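Local coordinates for protein DNA endonuclease I-CeuI (Chlamydomonas eugametos, PDB 2EX5) that cuts double-stranded DNA at a long, degenerate target sequence as a magnesium-dependent homodimeric LAGLIDADG endonuclease, and so drives homing of its intron, at residues L13-K18 and R37-I42; R110-S113 and A117-V120. The protein carries 1 engineered substitution. All coordinates share one frame; numbering follows the deposited sequence.

Interaction 1: L13-K18 and R37-I42. With nucleotides of chain A.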
ATOM      1  N   LEU C  13      14.658 -18.947  -3.129  1.00 45.13           N
ATOM      2  CA  LEU C  13      13.824 -19.141  -4.308  1.00 44.71           C
ATOM      3  C   LEU C  13      13.525 -20.607  -4.576  1.00 45.22           C
ATOM      4  O   LEU C  13      12.381 -20.972  -4.814  1.00 45.84           O
ATOM      5  CB  LEU C  13      14.471 -18.508  -5.537  1.00 44.13           C
ATOM      6  CG  LEU C  13      14.364 -16.997  -5.744  1.00 44.49           C
ATOM      7  CD1 LEU C  13      14.721 -16.707  -7.160  1.00 43.84           C
ATOM      8  CD2 LEU C  13      12.916 -16.595  -5.491  1.00 42.51           C
ATOM      9  N   GLU C  14      14.573 -21.447  -4.524  1.00 46.24           N
ATOM     10  CA  GLU C  14      14.448 -22.893  -4.805  1.00 46.23           C
ATOM     11  C   GLU C  14      13.652 -23.618  -3.794  1.00 44.46           C
ATOM     12  O   GLU C  14      12.772 -24.425  -4.115  1.00 43.18           O
ATOM     13  CB  GLU C  14      15.839 -23.550  -4.896  1.00 50.03           C
ATOM     14  CG  GLU C  14      15.938 -24.312  -6.268  1.00 54.51           C
ATOM     15  CD  GLU C  14      15.898 -23.331  -7.395  1.00 56.50           C
ATOM     16  OE1 GLU C  14      16.571 -22.268  -7.235  1.00 59.37           O
ATOM     17  OE2 GLU C  14      15.175 -23.592  -8.376  1.00 59.12           O
ATOM     18  N   GLU C  15      13.910 -23.247  -2.544  1.00 43.61           N
ATOM     19  CA  GLU C  15      13.143 -23.739  -1.409  1.00 42.25           C
ATOM     20  C   GLU C  15      11.651 -23.364  -1.443  1.00 40.21           C
ATOM     21  O   GLU C  15      10.825 -24.197  -1.190  1.00 41.07           O
ATOM     22  CB  GLU C  15      13.837 -23.290  -0.160  1.00 43.39           C
ATOM     23  CG  GLU C  15      13.389 -24.045   1.083  1.00 48.26           C
ATOM     24  CD  GLU C  15      13.732 -25.513   1.029  1.00 50.48           C
ATOM     25  OE1 GLU C  15      12.829 -26.376   1.309  1.00 50.51           O
ATOM     26  OE2 GLU C  15      14.900 -25.762   0.659  1.00 51.10           O
ATOM     27  N   LEU C  16      11.310 -22.126  -1.787  1.00 38.44           N
ATOM     28  CA  LEU C  16       9.904 -21.726  -2.132  1.00 35.62           C
ATOM     29  C   LEU C  16       9.275 -22.556  -3.259  1.00 35.19           C
ATOM     30  O   LEU C  16       8.078 -22.966  -3.181  1.00 33.85           O
ATOM     31  CB  LEU C  16       9.846 -20.206  -2.499  1.00 33.02           C
ATOM     32  CG  LEU C  16       8.508 -19.427  -2.564  1.00 32.31           C
ATOM     33  CD1 LEU C  16       7.644 -19.788  -1.332  1.00 31.79           C
ATOM     34  CD2 LEU C  16       8.720 -17.918  -2.620  1.00 29.65           C
ATOM     35  N   LYS C  17      10.034 -22.827  -4.342  1.00 36.64           N
ATOM     36  CA  LYS C  17       9.453 -23.743  -5.362  1.00 36.67           C
ATOM     37  C   LYS C  17       9.200 -25.109  -4.788  1.00 35.04           C
ATOM     38  O   LYS C  17       8.155 -25.646  -5.043  1.00 35.26           O
ATOM     39  CB  LYS C  17      10.274 -23.899  -6.672  1.00 40.73           C
ATOM     40  CG  LYS C  17       9.996 -22.902  -7.796  1.00 45.58           C
ATOM     41  CD  LYS C  17      10.798 -23.245  -9.103  1.00 49.63           C
ATOM     42  CE  LYS C  17      10.355 -22.374 -10.377  1.00 53.02           C
ATOM     43  NZ  LYS C  17       8.900 -21.864 -10.378  1.00 53.41           N
ATOM     44  N   LYS C  18      10.157 -25.715  -4.066  1.00 35.14           N
ATOM     45  CA  LYS C  18       9.931 -27.138  -3.585  1.00 34.64           C
ATOM     46  C   LYS C  18       8.679 -27.069  -2.716  1.00 34.09           C
ATOM     47  O   LYS C  18       7.811 -27.940  -2.747  1.00 33.41           O
ATOM     48  CB  LYS C  18      11.119 -27.704  -2.742  1.00 37.50           C
ATOM     49  CG  LYS C  18      12.491 -27.788  -3.408  1.00 40.95           C
ATOM     50  CD  LYS C  18      13.620 -28.224  -2.404  1.00 42.91           C
ATOM     51  CE  LYS C  18      15.021 -27.692  -2.869  1.00 45.85           C
ATOM     52  NZ  LYS C  18      15.384 -27.829  -4.374  1.00 44.92           N
ATOM     53  N   ARG C  37       6.441 -20.679   7.278  1.00 35.61           N
ATOM     54  CA  ARG C  37       6.897 -20.149   8.560  1.00 36.33           C
ATOM     55  C   ARG C  37       8.355 -20.420   8.718  1.00 36.36           C
ATOM     56  O   ARG C  37       9.119 -19.546   9.092  1.00 38.10           O
ATOM     57  CB  ARG C  37       6.139 -20.719   9.739  1.00 36.08           C
ATOM     58  CG  ARG C  37       4.979 -19.836  10.080  1.00 41.18           C
ATOM     59  CD  ARG C  37       4.316 -20.063  11.475  1.00 42.93           C
ATOM     60  NE  ARG C  37       4.417 -21.420  12.002  1.00 45.21           N
ATOM     61  CZ  ARG C  37       3.593 -22.443  11.737  1.00 46.50           C
ATOM     62  NH1 ARG C  37       2.568 -22.356  10.870  1.00 45.94           N
ATOM     63  NH2 ARG C  37       3.823 -23.598  12.334  1.00 46.21           N
ATOM     64  N   LYS C  38       8.777 -21.647   8.457  1.00 37.12           N
ATOM     65  CA  LYS C  38      10.194 -21.964   8.727  1.00 37.91           C
ATOM     66  C   LYS C  38      11.151 -21.352   7.657  1.00 36.72           C
ATOM     67  O   LYS C  38      12.186 -20.751   8.031  1.00 37.09           O
ATOM     68  CB  LYS C  38      10.402 -23.492   8.910  1.00 38.83           C
ATOM     69  CG  LYS C  38      11.917 -23.964   9.160  1.00 39.46           C
ATOM     70  CD  LYS C  38      11.994 -25.485   9.059  1.00 42.11           C
ATOM     71  CE  LYS C  38      13.125 -26.026   9.940  1.00 45.67           C
ATOM     72  NZ  LYS C  38      13.351 -27.456   9.567  1.00 47.19           N
ATOM     73  N   LEU C  39      10.829 -21.505   6.362  1.00 36.54           N
ATOM     74  CA  LEU C  39      11.614 -20.795   5.287  1.00 37.17           C
ATOM     75  C   LEU C  39      11.900 -19.281   5.567  1.00 37.03           C
ATOM     76  O   LEU C  39      13.021 -18.793   5.410  1.00 36.01           O
ATOM     77  CB  LEU C  39      10.901 -20.929   3.921  1.00 36.52           C
ATOM     78  CG  LEU C  39      11.696 -20.301   2.743  1.00 36.16           C
ATOM     79  CD1 LEU C  39      13.129 -20.826   2.539  1.00 35.95           C
ATOM     80  CD2 LEU C  39      10.911 -20.569   1.476  1.00 37.02           C
ATOM     81  N   PHE C  40      10.870 -18.565   6.023  1.00 38.57           N
ATOM     82  CA  PHE C  40      11.003 -17.124   6.315  1.00 39.56           C
ATOM     83  C   PHE C  40      11.150 -16.730   7.809  1.00 40.98           C
ATOM     84  O   PHE C  40      11.250 -15.537   8.141  1.00 41.51           O
ATOM     85  CB  PHE C  40       9.870 -16.333   5.595  1.00 37.22           C
ATOM     86  CG  PHE C  40       9.888 -16.479   4.055  1.00 35.71           C
ATOM     87  CD1 PHE C  40      10.962 -16.029   3.327  1.00 34.15           C
ATOM     88  CD2 PHE C  40       8.821 -17.033   3.377  1.00 34.95           C
ATOM     89  CE1 PHE C  40      10.987 -16.150   1.966  1.00 32.16           C
ATOM     90  CE2 PHE C  40       8.829 -17.167   2.020  1.00 32.73           C
ATOM     91  CZ  PHE C  40       9.933 -16.735   1.318  1.00 33.17           C
ATOM     92  N   GLN C  41      11.167 -17.707   8.723  1.00 42.31           N
ATOM     93  CA  GLN C  41      11.287 -17.397  10.175  1.00 44.13           C
ATOM     94  C   GLN C  41      10.258 -16.363  10.660  1.00 43.86           C
ATOM     95  O   GLN C  41      10.607 -15.283  11.154  1.00 42.57           O
ATOM     96  CB  GLN C  41      12.696 -16.899  10.547  1.00 45.22           C
ATOM     97  CG  GLN C  41      13.891 -17.591   9.927  1.00 50.27           C
ATOM     98  CD  GLN C  41      15.155 -16.649   9.880  1.00 54.38           C
ATOM     99  OE1 GLN C  41      15.382 -15.811  10.800  1.00 54.45           O
ATOM    100  NE2 GLN C  41      15.994 -16.810   8.805  1.00 55.76           N
ATOM    101  N   ILE C  42       8.997 -16.756  10.578  1.00 44.62           N
ATOM    102  CA  ILE C  42       7.844 -15.908  10.708  1.00 45.38           C
ATOM    103  C   ILE C  42       7.212 -16.302  12.015  1.00 47.22           C
ATOM    104  O   ILE C  42       6.986 -17.456  12.201  1.00 46.42           O
ATOM    105  CB  ILE C  42       6.821 -16.221   9.542  1.00 44.33           C
ATOM    106  CG1 ILE C  42       7.332 -15.661   8.223  1.00 42.67           C
ATOM    107  CG2 ILE C  42       5.465 -15.686   9.842  1.00 43.14           C
ATOM    108  CD1 ILE C  42       6.488 -16.058   7.065  1.00 40.82           C
TER
ATOM    109  P    DG A   8       5.561 -20.586 -10.998  1.00 52.92           P
ATOM    110  OP1  DG A   8       5.967 -22.021 -10.834  1.00 53.14           O
ATOM    111  OP2  DG A   8       5.431 -19.636  -9.890  1.00 53.56           O
ATOM    112  O5'  DG A   8       6.602 -20.004 -12.113  1.00 52.49           O
ATOM    113  C5'  DG A   8       6.669 -20.533 -13.484  1.00 48.77           C
ATOM    114  C4'  DG A   8       6.423 -19.452 -14.536  1.00 47.68           C
ATOM    115  O4'  DG A   8       5.014 -19.141 -14.580  1.00 46.11           O
ATOM    116  C3'  DG A   8       7.134 -18.114 -14.283  1.00 48.09           C
ATOM    117  O3'  DG A   8       8.244 -18.120 -15.155  1.00 48.50           O
ATOM    118  C2'  DG A   8       6.143 -17.097 -14.790  1.00 47.01           C
ATOM    119  C1'  DG A   8       4.858 -17.840 -15.118  1.00 44.93           C
ATOM    120  N9   DG A   8       3.626 -17.202 -14.623  1.00 43.50           N
ATOM    121  C8   DG A   8       3.127 -17.225 -13.343  1.00 42.78           C
ATOM    122  N7   DG A   8       1.962 -16.606 -13.195  1.00 42.75           N
ATOM    123  C5   DG A   8       1.670 -16.160 -14.475  1.00 40.80           C
ATOM    124  C6   DG A   8       0.592 -15.358 -14.916  1.00 40.66           C
ATOM    125  O6   DG A   8      -0.421 -14.963 -14.267  1.00 39.70           O
ATOM    126  N1   DG A   8       0.740 -15.053 -16.287  1.00 39.50           N
ATOM    127  C2   DG A   8       1.766 -15.460 -17.090  1.00 40.60           C
ATOM    128  N2   DG A   8       1.710 -15.087 -18.379  1.00 40.35           N
ATOM    129  N3   DG A   8       2.786 -16.204 -16.652  1.00 41.60           N
ATOM    130  C4   DG A   8       2.687 -16.492 -15.343  1.00 41.12           C
TER
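Leu-39 reaches across to two neighbouring residues, Glu-15 and Leu-16. Its CG is anti to the backbone N (chi1 -176°), which carries the branch out toward helix 10-26, one methyl to each residue. Leu-39 CD1 runs alongside Glu-15 CG at 3.5 Å, the two side chains pointing opposite ways. Leu-39 CD2 rests on the backbone, 3.6 Å from Leu-16 N. Leu-16 also touches Phe-40: its CD2 meets the ring at the edge, 4.3 Å from Phe-40 CZ. One face of that ring is covered from its own segment by Leu-39 CG, 4.1 Å above the plane of the Phe-40 ring and over its centre. Further out, Leu-39 also touches Lys-12 and Ile-19, and Phe-40 packs on Val-91 and Val-94. A Schellman motif follows the last turn of helix 29-40: Gln-41 has positive phi (52°), and Ile-42 N bonds to Arg-37 O at 3.2 Å. Lys-17 sits apart from the apolar seam, with its NZ 3.0 Å from phosphate oxygen OP1 of DG8 of chain A. The two helices, joined by a short turn, form a helical hairpin with an apolar seam of Leu-16, Leu-39 and Phe-40, edged by Glu-15, and a DNA-contacting lysine on its first helix.

Interaction 2: R110-S113 and A117-V120; sequences RHKS and ATLV. With nucleotides of chain A; nucleotides of chain B.
Ala-117 brings its backbone N close to the edge of the His-111 ring, whose NE2 is hydrogen-bonded to Ser-115 O. Thr-118 O accepts a bond from Lys-112 N at 2.8 Å, the donor tilted 24° from the carbonyl plane. Their side chains run side by side. Thr-118 OG1 lies 3.2 Å from Lys-112 CB, and this buried hydroxyl has no polar partner. Lys-112 NZ bonds weakly to N7 of DG16 of chain B. Leu-119 and His-111 are a non-hydrogen-bonded pair; their side chains part, though Leu-119 CD1 comes within 4.0 Å of His-111 CA. Val-120 and Arg-110 form the hydrogen-bonded pair: Val-120 N bonds to Arg-110 O at 2.9 Å, and Arg-110 N to Val-120 O. A water takes a weak bond from Arg-110 NH2 and gives one to Val-120 O. The extended Arg-110 chain lets NH1 bond in plane to OP2 of DC7 of chain A at 3.1 Å, while C2' of DC7 lies over one guanidinium face, near its rim. Losing the guanidinium to an alanine here would probably strip the DC7 phosphate of its charged mate and open a gap against the sugar. Strand 118-123 lies between strands 108-111 and 79-90; Leu-119 packs on helix 94-104.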
ATOM      1  N   ARG C 110       4.356 -16.795  -4.127  1.00 31.23           N
ATOM      2  CA  ARG C 110       5.366 -17.127  -5.077  1.00 32.52           C
ATOM      3  C   ARG C 110       6.229 -15.889  -5.278  1.00 33.24           C
ATOM      4  O   ARG C 110       5.792 -14.795  -4.949  1.00 33.74           O
ATOM      5  CB  ARG C 110       4.731 -17.632  -6.367  1.00 32.44           C
ATOM      6  CG  ARG C 110       3.649 -18.703  -6.194  1.00 34.90           C
ATOM      7  CD  ARG C 110       3.420 -19.549  -7.572  1.00 36.78           C
ATOM      8  NE  ARG C 110       2.207 -20.400  -7.670  1.00 38.92           N
ATOM      9  CZ  ARG C 110       0.935 -19.948  -7.692  1.00 40.85           C
ATOM     10  NH1 ARG C 110      -0.121 -20.781  -7.807  1.00 41.74           N
ATOM     11  NH2 ARG C 110       0.697 -18.651  -7.582  1.00 40.89           N
ATOM     12  N   HIS C 111       7.453 -16.051  -5.785  1.00 32.01           N
ATOM     13  CA  HIS C 111       8.301 -14.960  -6.160  1.00 32.51           C
ATOM     14  C   HIS C 111       7.727 -14.262  -7.414  1.00 33.27           C
ATOM     15  O   HIS C 111       7.345 -14.911  -8.403  1.00 33.53           O
ATOM     16  CB  HIS C 111       9.736 -15.468  -6.414  1.00 34.09           C
ATOM     17  CG  HIS C 111      10.675 -14.430  -6.953  1.00 36.65           C
ATOM     18  ND1 HIS C 111      11.194 -14.491  -8.233  1.00 39.34           N
ATOM     19  CD2 HIS C 111      11.144 -13.274  -6.415  1.00 36.79           C
ATOM     20  CE1 HIS C 111      11.981 -13.446  -8.438  1.00 39.23           C
ATOM     21  NE2 HIS C 111      11.976 -12.698  -7.341  1.00 39.24           N
ATOM     22  N   LYS C 112       7.621 -12.943  -7.355  1.00 33.31           N
ATOM     23  CA  LYS C 112       7.329 -12.179  -8.574  1.00 33.16           C
ATOM     24  C   LYS C 112       8.473 -12.205  -9.561  1.00 34.16           C
ATOM     25  O   LYS C 112       9.550 -11.571  -9.360  1.00 32.20           O
ATOM     26  CB  LYS C 112       6.991 -10.732  -8.263  1.00 33.13           C
ATOM     27  CG  LYS C 112       6.797  -9.922  -9.505  1.00 33.10           C
ATOM     28  CD  LYS C 112       6.460  -8.468  -9.051  1.00 32.86           C
ATOM     29  CE  LYS C 112       5.481  -7.900  -9.915  1.00 31.71           C
ATOM     30  NZ  LYS C 112       4.061  -8.380  -9.559  1.00 31.65           N
ATOM     31  N   SER C 113       8.222 -12.919 -10.645  1.00 35.32           N
ATOM     32  CA  SER C 113       9.145 -13.006 -11.727  1.00 37.24           C
ATOM     33  C   SER C 113       9.711 -11.635 -12.075  1.00 37.52           C
ATOM     34  O   SER C 113       8.963 -10.660 -12.208  1.00 38.19           O
ATOM     35  CB  SER C 113       8.399 -13.620 -12.898  1.00 38.25           C
ATOM     36  OG  SER C 113       9.069 -13.321 -14.099  1.00 42.32           O
ATOM     37  N   ALA C 117      13.190  -9.121  -5.096  1.00 34.88           N
ATOM     38  CA  ALA C 117      12.855  -9.826  -3.828  1.00 31.87           C
ATOM     39  C   ALA C 117      11.362  -9.666  -3.453  1.00 30.88           C
ATOM     40  O   ALA C 117      10.905  -9.940  -2.274  1.00 28.34           O
ATOM     41  CB  ALA C 117      13.840  -9.425  -2.707  1.00 29.91           C
ATOM     42  N   THR C 118      10.563  -9.343  -4.490  1.00 29.97           N
ATOM     43  CA  THR C 118       9.138  -9.346  -4.225  1.00 30.05           C
ATOM     44  C   THR C 118       8.329 -10.622  -4.312  1.00 29.05           C
ATOM     45  O   THR C 118       8.498 -11.448  -5.178  1.00 30.92           O
ATOM     46  CB  THR C 118       8.319  -8.185  -4.845  1.00 32.84           C
ATOM     47  OG1 THR C 118       7.515  -8.678  -5.874  1.00 40.43           O
ATOM     48  CG2 THR C 118       9.107  -7.040  -5.287  1.00 30.66           C
ATOM     49  N   LEU C 119       7.327 -10.714  -3.490  1.00 25.87           N
ATOM     50  CA  LEU C 119       6.529 -11.929  -3.442  1.00 25.52           C
ATOM     51  C   LEU C 119       5.100 -11.571  -3.795  1.00 22.90           C
ATOM     52  O   LEU C 119       4.762 -10.468  -3.593  1.00 24.31           O
ATOM     53  CB  LEU C 119       6.600 -12.411  -1.964  1.00 25.51           C
ATOM     54  CG  LEU C 119       7.597 -13.511  -1.500  1.00 26.98           C
ATOM     55  CD1 LEU C 119       8.922 -13.775  -2.391  1.00 26.71           C
ATOM     56  CD2 LEU C 119       7.828 -13.613   0.045  1.00 26.67           C
ATOM     57  N   VAL C 120       4.249 -12.491  -4.258  1.00 21.66           N
ATOM     58  CA  VAL C 120       2.897 -12.197  -4.653  1.00 22.07           C
ATOM     59  C   VAL C 120       2.133 -13.308  -4.065  1.00 23.90           C
ATOM     60  O   VAL C 120       2.539 -14.446  -4.194  1.00 28.07           O
ATOM     61  CB  VAL C 120       2.677 -12.159  -6.192  1.00 20.38           C
ATOM     62  CG1 VAL C 120       1.213 -11.858  -6.530  1.00 20.00           C
ATOM     63  CG2 VAL C 120       3.471 -11.083  -6.748  1.00 22.42           C
TER
ATOM     64  P    DC A   7       0.629 -24.309  -9.070  1.00 47.80           P
ATOM     65  OP1  DC A   7       1.866 -25.125  -9.010  1.00 47.63           O
ATOM     66  OP2  DC A   7      -0.109 -23.930  -7.805  1.00 46.78           O
ATOM     67  O5'  DC A   7       1.250 -23.126 -10.011  1.00 49.00           O
ATOM     68  C5'  DC A   7       2.046 -23.569 -11.194  1.00 48.32           C
ATOM     69  C4'  DC A   7       2.618 -22.405 -11.976  1.00 48.67           C
ATOM     70  O4'  DC A   7       1.537 -21.910 -12.815  1.00 46.57           O
ATOM     71  C3'  DC A   7       3.094 -21.221 -11.136  1.00 49.31           C
ATOM     72  O3'  DC A   7       4.142 -20.577 -11.738  1.00 51.88           O
ATOM     73  C2'  DC A   7       1.961 -20.203 -11.230  1.00 48.01           C
ATOM     74  C1'  DC A   7       1.532 -20.507 -12.681  1.00 45.65           C
ATOM     75  N1   DC A   7       0.313 -19.749 -13.002  1.00 42.99           N
ATOM     76  C2   DC A   7       0.079 -19.254 -14.301  1.00 42.36           C
ATOM     77  O2   DC A   7       0.851 -19.576 -15.194  1.00 41.41           O
ATOM     78  N3   DC A   7      -1.009 -18.488 -14.539  1.00 40.86           N
ATOM     79  C4   DC A   7      -1.816 -18.217 -13.557  1.00 41.32           C
ATOM     80  N4   DC A   7      -2.921 -17.537 -13.789  1.00 42.66           N
ATOM     81  C5   DC A   7      -1.595 -18.730 -12.267  1.00 43.07           C
ATOM     82  C6   DC A   7      -0.547 -19.493 -12.019  1.00 41.97           C
TER
ATOM     83  P    DG B  16       0.520  -0.633  -4.794  1.00 38.08           P
ATOM     84  OP1  DG B  16       0.579  -0.103  -6.153  1.00 37.50           O
ATOM     85  OP2  DG B  16       0.128   0.321  -3.726  1.00 36.25           O
ATOM     86  O5'  DG B  16      -0.308  -2.027  -4.718  1.00 30.62           O
ATOM     87  C5'  DG B  16      -1.529  -2.424  -5.283  1.00 28.15           C
ATOM     88  C4'  DG B  16      -1.556  -2.156  -6.829  1.00 26.59           C
ATOM     89  O4'  DG B  16      -0.409  -2.488  -7.682  1.00 25.34           O
ATOM     90  C3'  DG B  16      -2.652  -2.849  -7.515  1.00 25.32           C
ATOM     91  O3'  DG B  16      -3.337  -1.664  -8.185  1.00 24.42           O
ATOM     92  C2'  DG B  16      -1.942  -3.919  -8.361  1.00 24.71           C
ATOM     93  C1'  DG B  16      -0.707  -3.191  -8.855  1.00 24.17           C
ATOM     94  N9   DG B  16       0.441  -4.108  -9.230  1.00 27.60           N
ATOM     95  C8   DG B  16       0.981  -5.135  -8.465  1.00 28.57           C
ATOM     96  N7   DG B  16       1.899  -5.829  -9.047  1.00 27.63           N
ATOM     97  C5   DG B  16       2.033  -5.207 -10.289  1.00 27.07           C
ATOM     98  C6   DG B  16       2.928  -5.460 -11.352  1.00 27.25           C
ATOM     99  O6   DG B  16       3.769  -6.394 -11.340  1.00 26.54           O
ATOM    100  N1   DG B  16       2.745  -4.629 -12.503  1.00 25.26           N
ATOM    101  C2   DG B  16       1.753  -3.640 -12.518  1.00 26.04           C
ATOM    102  N2   DG B  16       1.559  -2.788 -13.543  1.00 22.27           N
ATOM    103  N3   DG B  16       1.020  -3.378 -11.480  1.00 25.65           N
ATOM    104  C4   DG B  16       1.170  -4.184 -10.415  1.00 25.17           C
TER
ATOM    105  P    DG A   9       9.189 -16.926 -15.665  1.00 50.51           P
ATOM    106  OP1  DG A   9      10.071 -17.670 -16.627  1.00 51.00           O
ATOM    107  OP2  DG A   9       9.808 -16.300 -14.456  1.00 51.75           O
ATOM    108  O5'  DG A   9       8.307 -15.889 -16.554  1.00 47.06           O
ATOM    109  C5'  DG A   9       7.928 -16.328 -17.886  1.00 44.12           C
ATOM    110  C4'  DG A   9       7.163 -15.269 -18.622  1.00 43.55           C
ATOM    111  O4'  DG A   9       5.800 -15.042 -18.105  1.00 41.77           O
ATOM    112  C3'  DG A   9       7.905 -13.950 -18.524  1.00 42.71           C
ATOM    113  O3'  DG A   9       7.853 -13.435 -19.864  1.00 46.49           O
ATOM    114  C2'  DG A   9       7.072 -13.113 -17.538  1.00 40.34           C
ATOM    115  C1'  DG A   9       5.640 -13.690 -17.657  1.00 37.75           C
ATOM    116  N9   DG A   9       4.872 -13.574 -16.385  1.00 33.82           N
ATOM    117  C8   DG A   9       5.201 -14.161 -15.156  1.00 31.35           C
ATOM    118  N7   DG A   9       4.397 -13.867 -14.190  1.00 29.95           N
ATOM    119  C5   DG A   9       3.435 -13.014 -14.803  1.00 30.14           C
ATOM    120  C6   DG A   9       2.240 -12.349 -14.348  1.00 31.73           C
ATOM    121  O6   DG A   9       1.718 -12.317 -13.204  1.00 30.98           O
ATOM    122  N1   DG A   9       1.583 -11.517 -15.339  1.00 29.20           N
ATOM    123  C2   DG A   9       1.979 -11.394 -16.620  1.00 29.23           C
ATOM    124  N2   DG A   9       1.209 -10.522 -17.406  1.00 26.49           N
ATOM    125  N3   DG A   9       3.059 -12.097 -17.077  1.00 27.47           N
ATOM    126  C4   DG A   9       3.740 -12.831 -16.156  1.00 30.25           C
TER
HETATM  127  O   HOH W   1       1.133 -16.150  -6.480  1.00 18.47           O

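Interactions 1 and 2 have centres 12 Å apart and touch directly. Leu-13 CD2 lies 3.4 Å from His-111 CG, and Phe-40 CZ is 4.0 Å from Leu-119 CD2. Leu-16 CD2 adds a contact with Leu-119 CD1 at 4.2 Å. The helical hairpin therefore packs on the beta hairpin through His-111 and Leu-119. Both interactions also meet the same DNA strand. The side chains of Lys-17 and Arg-110 are about 7 Å apart and approach the phosphates of consecutive nucleotides, DG8 and DC7 of chain A; Ser-113 OG bonds to the phosphate of DG9 of chain A. A bound calcium ion is about 11 Å from the Arg-110 side chain.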